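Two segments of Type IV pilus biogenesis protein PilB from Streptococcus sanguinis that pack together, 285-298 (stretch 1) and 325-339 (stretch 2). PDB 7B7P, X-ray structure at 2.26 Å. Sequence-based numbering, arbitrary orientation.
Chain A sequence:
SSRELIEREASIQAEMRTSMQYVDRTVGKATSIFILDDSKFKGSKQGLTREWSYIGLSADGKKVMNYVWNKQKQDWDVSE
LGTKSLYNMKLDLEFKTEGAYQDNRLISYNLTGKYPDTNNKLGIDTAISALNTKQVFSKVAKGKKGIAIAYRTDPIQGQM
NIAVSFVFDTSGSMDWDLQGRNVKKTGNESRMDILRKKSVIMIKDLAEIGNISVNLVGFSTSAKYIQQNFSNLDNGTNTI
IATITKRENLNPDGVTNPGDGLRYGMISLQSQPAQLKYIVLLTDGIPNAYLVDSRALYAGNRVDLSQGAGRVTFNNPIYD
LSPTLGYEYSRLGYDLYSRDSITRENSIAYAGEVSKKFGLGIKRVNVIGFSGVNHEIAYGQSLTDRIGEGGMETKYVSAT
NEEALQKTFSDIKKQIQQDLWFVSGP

Stretch 1, residues 285-298: GIPNAYLVDSRALY
Stretch 2, residues 325-339: LGYEYSRLGYDLYSR

Short antiparallel strands can be held at their ends by side chains that continue the hydrogen-bonding pattern of the backbone, and these two segments of PilB illustrate the principle. The shortest bonds join Val 292 and Arg 331. N of Val 292 donates to O of Arg 331 at 2.8 Å, and NH1 of Arg 331 donates to O of Val 292 at 2.8 Å, near the guanidinium plane. Val 292 is thus bound through both N and O to the same residue. Arg 331, the last residue of the 3-10 segment 329-331, has phi/psi -97/10 and chi1 to chi3 m, t, m with chi4 at 99°. Within its own stretch the guanidinium is steadied by NH2 donating to O of Gly 326 at 3.1 Å and by a salt bridge from NE to OE2 of Glu 328 at 3.3 Å.

From this end, strand 289-291 runs against strand 332-335 with an angle of 173° between their directions and a closest axial approach of 4.6 Å. The strand residues are extended, with phi/psi -153/153 at Ala 289, -158/161 at Tyr 290 and -93/139 at Gly 333. Tyr 290 and Gly 333 form the hydrogen-bonded pair, N of Tyr 290 donating to O of Gly 333 at 3.0 Å and N of Gly 333 to O of Tyr 290 at 2.9 Å, with CA atoms 5.2 Å apart. Beyond it, N of Asp 335 reaches O of Asn 288 at 3.0 Å. Between the rungs lie the non-hydrogen-bonded pairs, Ala 289 with Tyr 334 (CA to CA 4.1 Å) and Leu 291 with Leu 332 (CA to CA 4.9 Å). At the first, CA of Tyr 334 lies 3.1 Å from O of Asn 288 and CA of Ala 289 lies 3.1 Å from O of Gly 333, both CA-H...O contacts.

Asn 288 serves the other end. Its phi/psi is -148/21, and with chi1 p and chi2 -8° its ND2 makes two weak hydrogen bonds, to O of Asp 335 at 3.0 Å and to OG of Ser 338 at 3.1 Å. The acceptors are brought together by a type I turn from Asp 335 to Ser 338, whose last residue has phi/psi 49/45 and chi1 m. A water extends this junction, donating to O of Ile 286 at 2.8 Å and lying 2.5 Å from OG of Ser 338.

Packing divides between the two faces of the sheet. Tyr 290, chi1 p and chi2 -87°, folds its ring over Gly 333, whose CA sits 3.9 Å from the ring centroid, a CH-pi contact. An ideal CB on Gly 333 would fall 2.2 Å from CZ of Tyr 290, so the bare backbone is what admits the ring. The other face carries Ala 289, Leu 291, Leu 332 and Tyr 334 (chi1 p, chi2 -79°). Leu 291 (m, t) places CD2 3.9 Å from CD1 of Leu 332 (t, p) and 3.9 Å from CD1 of Tyr 327, at that ring's edge.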

ATOM      1  N   GLY A 285      -4.944  21.991   2.713  1.00 58.09           N
ATOM      2  CA  GLY A 285      -4.431  23.343   2.590  1.00 54.30           C
ATOM      3  C   GLY A 285      -2.947  23.374   2.302  1.00 58.41           C
ATOM      4  O   GLY A 285      -2.229  22.379   2.430  1.00 61.11           O
ATOM      5  N   ILE A 286      -2.496  24.549   1.902  1.00 53.28           N
ATOM      6  CA  ILE A 286      -1.072  24.745   1.658  1.00 58.26           C
ATOM      7  C   ILE A 286      -0.313  24.640   2.979  1.00 58.54           C
ATOM      8  O   ILE A 286      -0.704  25.290   3.973  1.00 59.19           O
ATOM      9  CB  ILE A 286      -0.830  26.093   1.014  1.00 59.65           C
ATOM     10  CG1 ILE A 286      -1.692  26.287  -0.238  1.00 56.47           C
ATOM     11  CG2 ILE A 286       0.668  26.263   0.738  1.00 54.27           C
ATOM     12  CD1 ILE A 286      -1.756  27.782  -0.620  1.00 55.21           C
ATOM     13  N   PRO A 287       0.761  23.863   3.040  1.00 53.20           N
ATOM     14  CA  PRO A 287       1.623  23.869   4.231  1.00 57.27           C
ATOM     15  C   PRO A 287       2.067  25.277   4.598  1.00 55.19           C
ATOM     16  O   PRO A 287       2.556  26.037   3.762  1.00 53.92           O
ATOM     17  CB  PRO A 287       2.812  23.001   3.802  1.00 56.34           C
ATOM     18  CG  PRO A 287       2.266  22.105   2.753  1.00 52.68           C
ATOM     19  CD  PRO A 287       1.253  22.942   2.001  1.00 52.47           C
ATOM     20  N   ASN A 288       1.876  25.639   5.863  1.00 53.30           N
ATOM     21  CA  ASN A 288       2.211  27.005   6.253  1.00 54.27           C
ATOM     22  C   ASN A 288       2.683  27.088   7.698  1.00 57.86           C
ATOM     23  O   ASN A 288       2.575  28.161   8.300  1.00 59.19           O
ATOM     24  CB  ASN A 288       0.988  27.967   6.074  1.00 54.90           C
ATOM     25  CG  ASN A 288      -0.197  27.569   6.944  1.00 55.86           C
ATOM     26  OD1 ASN A 288      -0.207  26.503   7.589  1.00 58.89           O
ATOM     27  ND2 ASN A 288      -1.184  28.440   7.003  1.00 60.58           N
ATOM     28  N   ALA A 289       3.147  25.985   8.286  1.00 59.36           N
ATOM     29  CA  ALA A 289       3.609  26.001   9.664  1.00 54.40           C
ATOM     30  C   ALA A 289       4.652  24.903   9.857  1.00 55.48           C
ATOM     31  O   ALA A 289       4.645  23.884   9.160  1.00 55.94           O
ATOM     32  CB  ALA A 289       2.427  25.833  10.640  1.00 55.61           C
ATOM     33  N   TYR A 290       5.545  25.119  10.821  1.00 57.20           N
ATOM     34  CA  TYR A 290       6.584  24.150  11.169  1.00 59.52           C
ATOM     35  C   TYR A 290       7.035  24.461  12.588  1.00 57.59           C
ATOM     36  O   TYR A 290       6.769  25.545  13.112  1.00 61.24           O
ATOM     37  CB  TYR A 290       7.764  24.184  10.170  1.00 53.59           C
ATOM     38  CG  TYR A 290       8.378  25.588  10.001  1.00 59.84           C
ATOM     39  CD1 TYR A 290       7.862  26.497   9.079  1.00 56.84           C
ATOM     40  CD2 TYR A 290       9.459  25.997  10.784  1.00 55.38           C
ATOM     41  CE1 TYR A 290       8.405  27.771   8.943  1.00 61.22           C
ATOM     42  CE2 TYR A 290      10.001  27.246  10.655  1.00 56.35           C
ATOM     43  CZ  TYR A 290       9.476  28.140   9.749  1.00 62.75           C
ATOM     44  OH  TYR A 290      10.026  29.404   9.635  1.00 61.39           O
ATOM     45  N   LEU A 291       7.676  23.484  13.227  1.00 61.52           N
ATOM     46  CA  LEU A 291       8.250  23.668  14.557  1.00 57.28           C
ATOM     47  C   LEU A 291       9.767  23.697  14.467  1.00 60.78           C
ATOM     48  O   LEU A 291      10.358  22.950  13.686  1.00 58.12           O
ATOM     49  CB  LEU A 291       7.811  22.561  15.514  1.00 56.18           C
ATOM     50  CG  LEU A 291       6.320  22.648  15.827  1.00 62.86           C
ATOM     51  CD1 LEU A 291       5.863  21.533  16.742  1.00 62.88           C
ATOM     52  CD2 LEU A 291       6.026  23.991  16.428  1.00 59.30           C
ATOM     53  N   VAL A 292      10.404  24.567  15.264  1.00 61.41           N
ATOM     54  CA  VAL A 292      11.858  24.572  15.328  1.00 58.13           C
ATOM     55  C   VAL A 292      12.307  23.952  16.644  1.00 58.67           C
ATOM     56  O   VAL A 292      11.584  23.909  17.640  1.00 58.50           O
ATOM     57  CB  VAL A 292      12.481  25.971  15.122  1.00 59.79           C
ATOM     58  CG1 VAL A 292      12.153  26.485  13.731  1.00 58.01           C
ATOM     59  CG2 VAL A 292      12.058  26.962  16.224  1.00 54.84           C
ATOM     60  N   ASP A 293      13.510  23.404  16.609  1.00 65.09           N
ATOM     61  CA  ASP A 293      14.224  22.989  17.802  1.00 61.94           C
ATOM     62  C   ASP A 293      14.564  24.223  18.648  1.00 63.84           C
ATOM     63  O   ASP A 293      14.771  25.325  18.120  1.00 58.90           O
ATOM     64  CB  ASP A 293      15.470  22.244  17.333  1.00 65.61           C
ATOM     65  CG  ASP A 293      16.318  21.677  18.449  1.00 68.96           C
ATOM     66  OD1 ASP A 293      16.519  22.316  19.503  1.00 75.27           O
ATOM     67  OD2 ASP A 293      16.840  20.577  18.220  1.00 79.37           O
ATOM     68  N   SER A 294      14.636  24.039  19.970  1.00 62.66           N
ATOM     69  CA  SER A 294      14.995  25.174  20.837  1.00 68.20           C
ATOM     70  C   SER A 294      16.340  25.795  20.439  1.00 67.82           C
ATOM     71  O   SER A 294      16.549  27.001  20.621  1.00 64.88           O
ATOM     72  CB  SER A 294      15.031  24.753  22.307  1.00 60.84           C
ATOM     73  OG  SER A 294      15.840  23.597  22.501  1.00 69.59           O
ATOM     74  N   ARG A 295      17.251  24.997  19.869  1.00 68.30           N
ATOM     75  CA  ARG A 295      18.526  25.514  19.372  1.00 67.66           C
ATOM     76  C   ARG A 295      18.361  26.712  18.444  1.00 69.79           C
ATOM     77  O   ARG A 295      19.316  27.485  18.261  1.00 66.49           O
ATOM     78  CB  ARG A 295      19.299  24.429  18.597  1.00 69.18           C
ATOM     79  CG  ARG A 295      20.074  23.382  19.412  1.00 71.76           C
ATOM     80  CD  ARG A 295      20.404  22.200  18.495  1.00 71.85           C
ATOM     81  NE  ARG A 295      20.696  20.954  19.192  1.00 70.77           N
ATOM     82  CZ  ARG A 295      21.870  20.657  19.749  1.00 80.35           C
ATOM     83  NH1 ARG A 295      22.893  21.515  19.707  1.00 74.16           N
ATOM     84  NH2 ARG A 295      22.026  19.487  20.359  1.00 83.60           N
ATOM     85  N   ALA A 296      17.199  26.858  17.808  1.00 70.90           N
ATOM     86  CA  ALA A 296      17.007  27.917  16.824  1.00 65.53           C
ATOM     87  C   ALA A 296      16.593  29.237  17.458  1.00 63.83           C
ATOM     88  O   ALA A 296      16.555  30.250  16.746  1.00 62.88           O
ATOM     89  CB  ALA A 296      15.964  27.499  15.777  1.00 66.18           C
ATOM     90  N   LEU A 297      16.322  29.243  18.772  1.00 57.08           N
ATOM     91  CA  LEU A 297      15.945  30.439  19.534  1.00 65.74           C
ATOM     92  C   LEU A 297      17.196  31.205  19.979  1.00 69.67           C
ATOM     93  O   LEU A 297      17.621  31.162  21.134  1.00 74.52           O
ATOM     94  CB  LEU A 297      15.097  30.055  20.740  1.00 65.96           C
ATOM     95  CG  LEU A 297      13.816  29.273  20.464  1.00 73.34           C
ATOM     96  CD1 LEU A 297      12.898  29.275  21.680  1.00 63.11           C
ATOM     97  CD2 LEU A 297      13.128  29.861  19.248  1.00 67.30           C
ATOM     98  N   TYR A 298      17.791  31.926  19.037  1.00 69.32           N
ATOM     99  CA  TYR A 298      18.948  32.762  19.304  1.00 72.25           C
ATOM    100  C   TYR A 298      18.769  34.086  18.579  1.00 76.65           C
ATOM    101  O   TYR A 298      18.006  34.184  17.613  1.00 73.48           O
ATOM    102  CB  TYR A 298      20.272  32.081  18.864  1.00 70.30           C
ATOM    103  CG  TYR A 298      20.415  31.781  17.371  1.00 68.40           C
ATOM    104  CD1 TYR A 298      20.912  32.739  16.484  1.00 65.08           C
ATOM    105  CD2 TYR A 298      20.069  30.532  16.852  1.00 64.48           C
ATOM    106  CE1 TYR A 298      21.040  32.475  15.120  1.00 63.61           C
ATOM    107  CE2 TYR A 298      20.210  30.242  15.483  1.00 59.06           C
ATOM    108  CZ  TYR A 298      20.684  31.218  14.618  1.00 69.15           C
ATOM    109  OH  TYR A 298      20.813  30.938  13.256  1.00 68.85           O
ATOM    110  N   LEU A 325       7.742  14.769  22.180  1.00 68.41           N
ATOM    111  CA  LEU A 325       6.703  15.439  21.412  1.00 66.75           C
ATOM    112  C   LEU A 325       6.182  16.615  22.225  1.00 67.16           C
ATOM    113  O   LEU A 325       5.553  16.431  23.270  1.00 75.19           O
ATOM    114  CB  LEU A 325       5.592  14.456  21.053  1.00 59.42           C
ATOM    115  CG  LEU A 325       6.128  13.171  20.431  1.00 64.43           C
ATOM    116  CD1 LEU A 325       4.980  12.207  20.227  1.00 63.23           C
ATOM    117  CD2 LEU A 325       6.884  13.450  19.109  1.00 57.39           C
ATOM    118  N   GLY A 326       6.448  17.821  21.760  1.00 73.06           N
ATOM    119  CA  GLY A 326       5.995  18.982  22.495  1.00 65.52           C
ATOM    120  C   GLY A 326       5.767  20.144  21.565  1.00 64.94           C
ATOM    121  O   GLY A 326       6.334  20.218  20.470  1.00 68.09           O
ATOM    122  N   TYR A 327       4.931  21.062  22.030  1.00 71.49           N
ATOM    123  CA  TYR A 327       4.606  22.286  21.324  1.00 66.18           C
ATOM    124  C   TYR A 327       4.873  23.483  22.231  1.00 67.82           C
ATOM    125  O   TYR A 327       4.613  23.428  23.435  1.00 70.46           O
ATOM    126  CB  TYR A 327       3.129  22.283  20.873  1.00 57.82           C
ATOM    127  CG  TYR A 327       2.718  23.621  20.337  1.00 62.27           C
ATOM    128  CD1 TYR A 327       3.255  24.094  19.149  1.00 60.66           C
ATOM    129  CD2 TYR A 327       1.853  24.455  21.051  1.00 62.95           C
ATOM    130  CE1 TYR A 327       2.915  25.346  18.653  1.00 59.17           C
ATOM    131  CE2 TYR A 327       1.506  25.708  20.559  1.00 61.60           C
ATOM    132  CZ  TYR A 327       2.045  26.135  19.351  1.00 61.89           C
ATOM    133  OH  TYR A 327       1.735  27.365  18.846  1.00 65.93           O
ATOM    134  N   GLU A 328       5.380  24.564  21.650  1.00 64.72           N
ATOM    135  CA  GLU A 328       5.456  25.855  22.315  1.00 67.05           C
ATOM    136  C   GLU A 328       5.273  26.916  21.252  1.00 65.65           C
ATOM    137  O   GLU A 328       5.837  26.790  20.161  1.00 66.43           O
ATOM    138  CB  GLU A 328       6.807  26.113  23.015  1.00 70.56           C
ATOM    139  CG  GLU A 328       7.259  25.087  24.048  1.00 74.47           C
ATOM    140  CD  GLU A 328       8.720  25.324  24.448  1.00 79.25           C
ATOM    141  OE1 GLU A 328       9.076  26.502  24.646  1.00 83.42           O
ATOM    142  OE2 GLU A 328       9.514  24.357  24.516  1.00 81.34           O
ATOM    143  N   TYR A 329       4.528  27.973  21.580  1.00 63.87           N
ATOM    144  CA  TYR A 329       4.303  29.028  20.599  1.00 63.78           C
ATOM    145  C   TYR A 329       5.620  29.670  20.148  1.00 68.25           C
ATOM    146  O   TYR A 329       5.751  30.084  18.987  1.00 64.77           O
ATOM    147  CB  TYR A 329       3.337  30.089  21.152  1.00 60.54           C
ATOM    148  CG  TYR A 329       3.204  31.254  20.197  1.00 67.32           C
ATOM    149  CD1 TYR A 329       2.399  31.157  19.062  1.00 67.91           C
ATOM    150  CD2 TYR A 329       3.942  32.427  20.384  1.00 60.23           C
ATOM    151  CE1 TYR A 329       2.308  32.207  18.155  1.00 62.75           C
ATOM    152  CE2 TYR A 329       3.856  33.475  19.488  1.00 67.24           C
ATOM    153  CZ  TYR A 329       3.032  33.359  18.374  1.00 72.22           C
ATOM    154  OH  TYR A 329       2.937  34.398  17.472  1.00 78.46           O
ATOM    155  N   SER A 330       6.614  29.750  21.036  1.00 65.01           N
ATOM    156  CA  SER A 330       7.871  30.369  20.634  1.00 67.77           C
ATOM    157  C   SER A 330       8.623  29.544  19.592  1.00 64.96           C
ATOM    158  O   SER A 330       9.522  30.069  18.929  1.00 64.72           O
ATOM    159  CB  SER A 330       8.766  30.597  21.852  1.00 67.10           C
ATOM    160  OG  SER A 330       8.815  29.428  22.639  1.00 70.84           O
ATOM    161  N   ARG A 331       8.300  28.267  19.426  1.00 68.07           N
ATOM    162  CA  ARG A 331       9.028  27.473  18.447  1.00 66.84           C
ATOM    163  C   ARG A 331       8.306  27.361  17.101  1.00 64.75           C
ATOM    164  O   ARG A 331       8.770  26.628  16.216  1.00 64.43           O
ATOM    165  CB  ARG A 331       9.334  26.108  19.045  1.00 60.60           C
ATOM    166  CG  ARG A 331      10.320  26.246  20.203  1.00 62.39           C
ATOM    167  CD  ARG A 331      10.936  24.937  20.626  1.00 54.16           C
ATOM    168  NE  ARG A 331       9.953  24.070  21.246  1.00 59.56           N
ATOM    169  CZ  ARG A 331       9.321  23.074  20.610  1.00 67.91           C
ATOM    170  NH1 ARG A 331       9.570  22.806  19.325  1.00 60.82           N
ATOM    171  NH2 ARG A 331       8.463  22.312  21.263  1.00 58.90           N
ATOM    172  N   LEU A 332       7.238  28.138  16.898  1.00 61.03           N
ATOM    173  CA  LEU A 332       6.318  27.952  15.786  1.00 59.87           C
ATOM    174  C   LEU A 332       6.668  28.917  14.668  1.00 56.98           C
ATOM    175  O   LEU A 332       6.647  30.134  14.859  1.00 62.95           O
ATOM    176  CB  LEU A 332       4.866  28.166  16.230  1.00 57.96           C
ATOM    177  CG  LEU A 332       3.795  28.001  15.140  1.00 60.93           C
ATOM    178  CD1 LEU A 332       3.656  26.539  14.733  1.00 60.35           C
ATOM    179  CD2 LEU A 332       2.425  28.553  15.570  1.00 63.33           C
ATOM    180  N   GLY A 333       6.992  28.376  13.499  1.00 54.65           N
ATOM    181  CA  GLY A 333       6.978  29.167  12.280  1.00 59.81           C
ATOM    182  C   GLY A 333       5.612  29.014  11.635  1.00 61.18           C
ATOM    183  O   GLY A 333       5.039  27.929  11.629  1.00 60.13           O
ATOM    184  N   TYR A 334       5.070  30.121  11.123  1.00 63.72           N
ATOM    185  CA  TYR A 334       3.759  30.049  10.485  1.00 58.87           C
ATOM    186  C   TYR A 334       3.471  31.311   9.693  1.00 62.58           C
ATOM    187  O   TYR A 334       4.027  32.375   9.962  1.00 67.73           O
ATOM    188  CB  TYR A 334       2.648  29.837  11.495  1.00 60.14           C
ATOM    189  CG  TYR A 334       2.436  31.015  12.395  1.00 62.02           C
ATOM    190  CD1 TYR A 334       3.285  31.233  13.478  1.00 68.92           C
ATOM    191  CD2 TYR A 334       1.387  31.898  12.187  1.00 61.88           C
ATOM    192  CE1 TYR A 334       3.101  32.314  14.340  1.00 69.71           C
ATOM    193  CE2 TYR A 334       1.183  32.983  13.043  1.00 70.99           C
ATOM    194  CZ  TYR A 334       2.057  33.184  14.120  1.00 71.71           C
ATOM    195  OH  TYR A 334       1.898  34.236  14.992  1.00 77.49           O
ATOM    196  N   ASP A 335       2.549  31.174   8.739  1.00 57.47           N
ATOM    197  CA  ASP A 335       2.056  32.272   7.914  1.00 61.17           C
ATOM    198  C   ASP A 335       0.539  32.106   7.781  1.00 64.98           C
ATOM    199  O   ASP A 335       0.062  31.209   7.069  1.00 62.26           O
ATOM    200  CB  ASP A 335       2.745  32.265   6.555  1.00 59.02           C
ATOM    201  CG  ASP A 335       2.092  33.183   5.557  1.00 59.78           C
ATOM    202  OD1 ASP A 335       1.375  34.095   5.989  1.00 68.73           O
ATOM    203  OD2 ASP A 335       2.338  33.022   4.338  1.00 63.67           O
ATOM    204  N   LEU A 336      -0.221  32.964   8.465  1.00 62.11           N
ATOM    205  CA  LEU A 336      -1.683  32.849   8.443  1.00 66.48           C
ATOM    206  C   LEU A 336      -2.274  33.048   7.053  1.00 57.30           C
ATOM    207  O   LEU A 336      -3.367  32.564   6.788  1.00 63.02           O
ATOM    208  CB  LEU A 336      -2.323  33.859   9.405  1.00 62.84           C
ATOM    209  CG  LEU A 336      -1.958  33.710  10.885  1.00 72.01           C
ATOM    210  CD1 LEU A 336      -2.244  35.002  11.662  1.00 71.64           C
ATOM    211  CD2 LEU A 336      -2.712  32.563  11.477  1.00 61.62           C
ATOM    212  N   TYR A 337      -1.592  33.738   6.160  1.00 60.71           N
ATOM    213  CA  TYR A 337      -2.135  34.003   4.834  1.00 61.34           C
ATOM    214  C   TYR A 337      -1.660  33.034   3.762  1.00 61.79           C
ATOM    215  O   TYR A 337      -2.124  33.138   2.623  1.00 64.33           O
ATOM    216  CB  TYR A 337      -1.791  35.433   4.427  1.00 64.16           C
ATOM    217  CG  TYR A 337      -2.414  36.419   5.383  1.00 71.23           C
ATOM    218  CD1 TYR A 337      -3.790  36.597   5.417  1.00 69.35           C
ATOM    219  CD2 TYR A 337      -1.636  37.119   6.293  1.00 71.13           C
ATOM    220  CE1 TYR A 337      -4.373  37.484   6.298  1.00 77.63           C
ATOM    221  CE2 TYR A 337      -2.204  38.009   7.178  1.00 74.47           C
ATOM    222  CZ  TYR A 337      -3.577  38.189   7.179  1.00 80.08           C
ATOM    223  OH  TYR A 337      -4.149  39.068   8.060  1.00 82.45           O
ATOM    224  N   SER A 338      -0.751  32.102   4.094  1.00 62.26           N
ATOM    225  CA  SER A 338      -0.240  31.087   3.157  1.00 57.27           C
ATOM    226  C   SER A 338       0.208  31.687   1.829  1.00 59.20           C
ATOM    227  O   SER A 338      -0.085  31.150   0.762  1.00 60.42           O
ATOM    228  CB  SER A 338      -1.268  29.976   2.916  1.00 57.86           C
ATOM    229  OG  SER A 338      -1.846  29.523   4.138  1.00 62.99           O
ATOM    230  N   ARG A 339       0.952  32.792   1.902  1.00 62.48           N
ATOM    231  CA  ARG A 339       1.464  33.498   0.728  1.00 64.76           C
ATOM    232  C   ARG A 339       2.989  33.639   0.682  1.00 66.51           C
ATOM    233  O   ARG A 339       3.543  33.855  -0.401  1.00 71.40           O
ATOM    234  CB  ARG A 339       0.854  34.907   0.663  1.00 67.44           C
ATOM    235  CG  ARG A 339       1.238  35.749   1.872  1.00 67.09           C
ATOM    236  CD  ARG A 339       0.612  37.121   1.848  1.00 72.10           C
ATOM    237  NE  ARG A 339       0.753  37.774   3.150  1.00 76.54           N
ATOM    238  CZ  ARG A 339       0.414  39.037   3.397  1.00 77.87           C
ATOM    239  NH1 ARG A 339      -0.100  39.799   2.431  1.00 81.10           N
ATOM    240  NH2 ARG A 339       0.579  39.532   4.613  1.00 72.60           N
TER
HETATM  241  O   HOH W   1      -2.738  27.203   4.397  1.00 54.62           O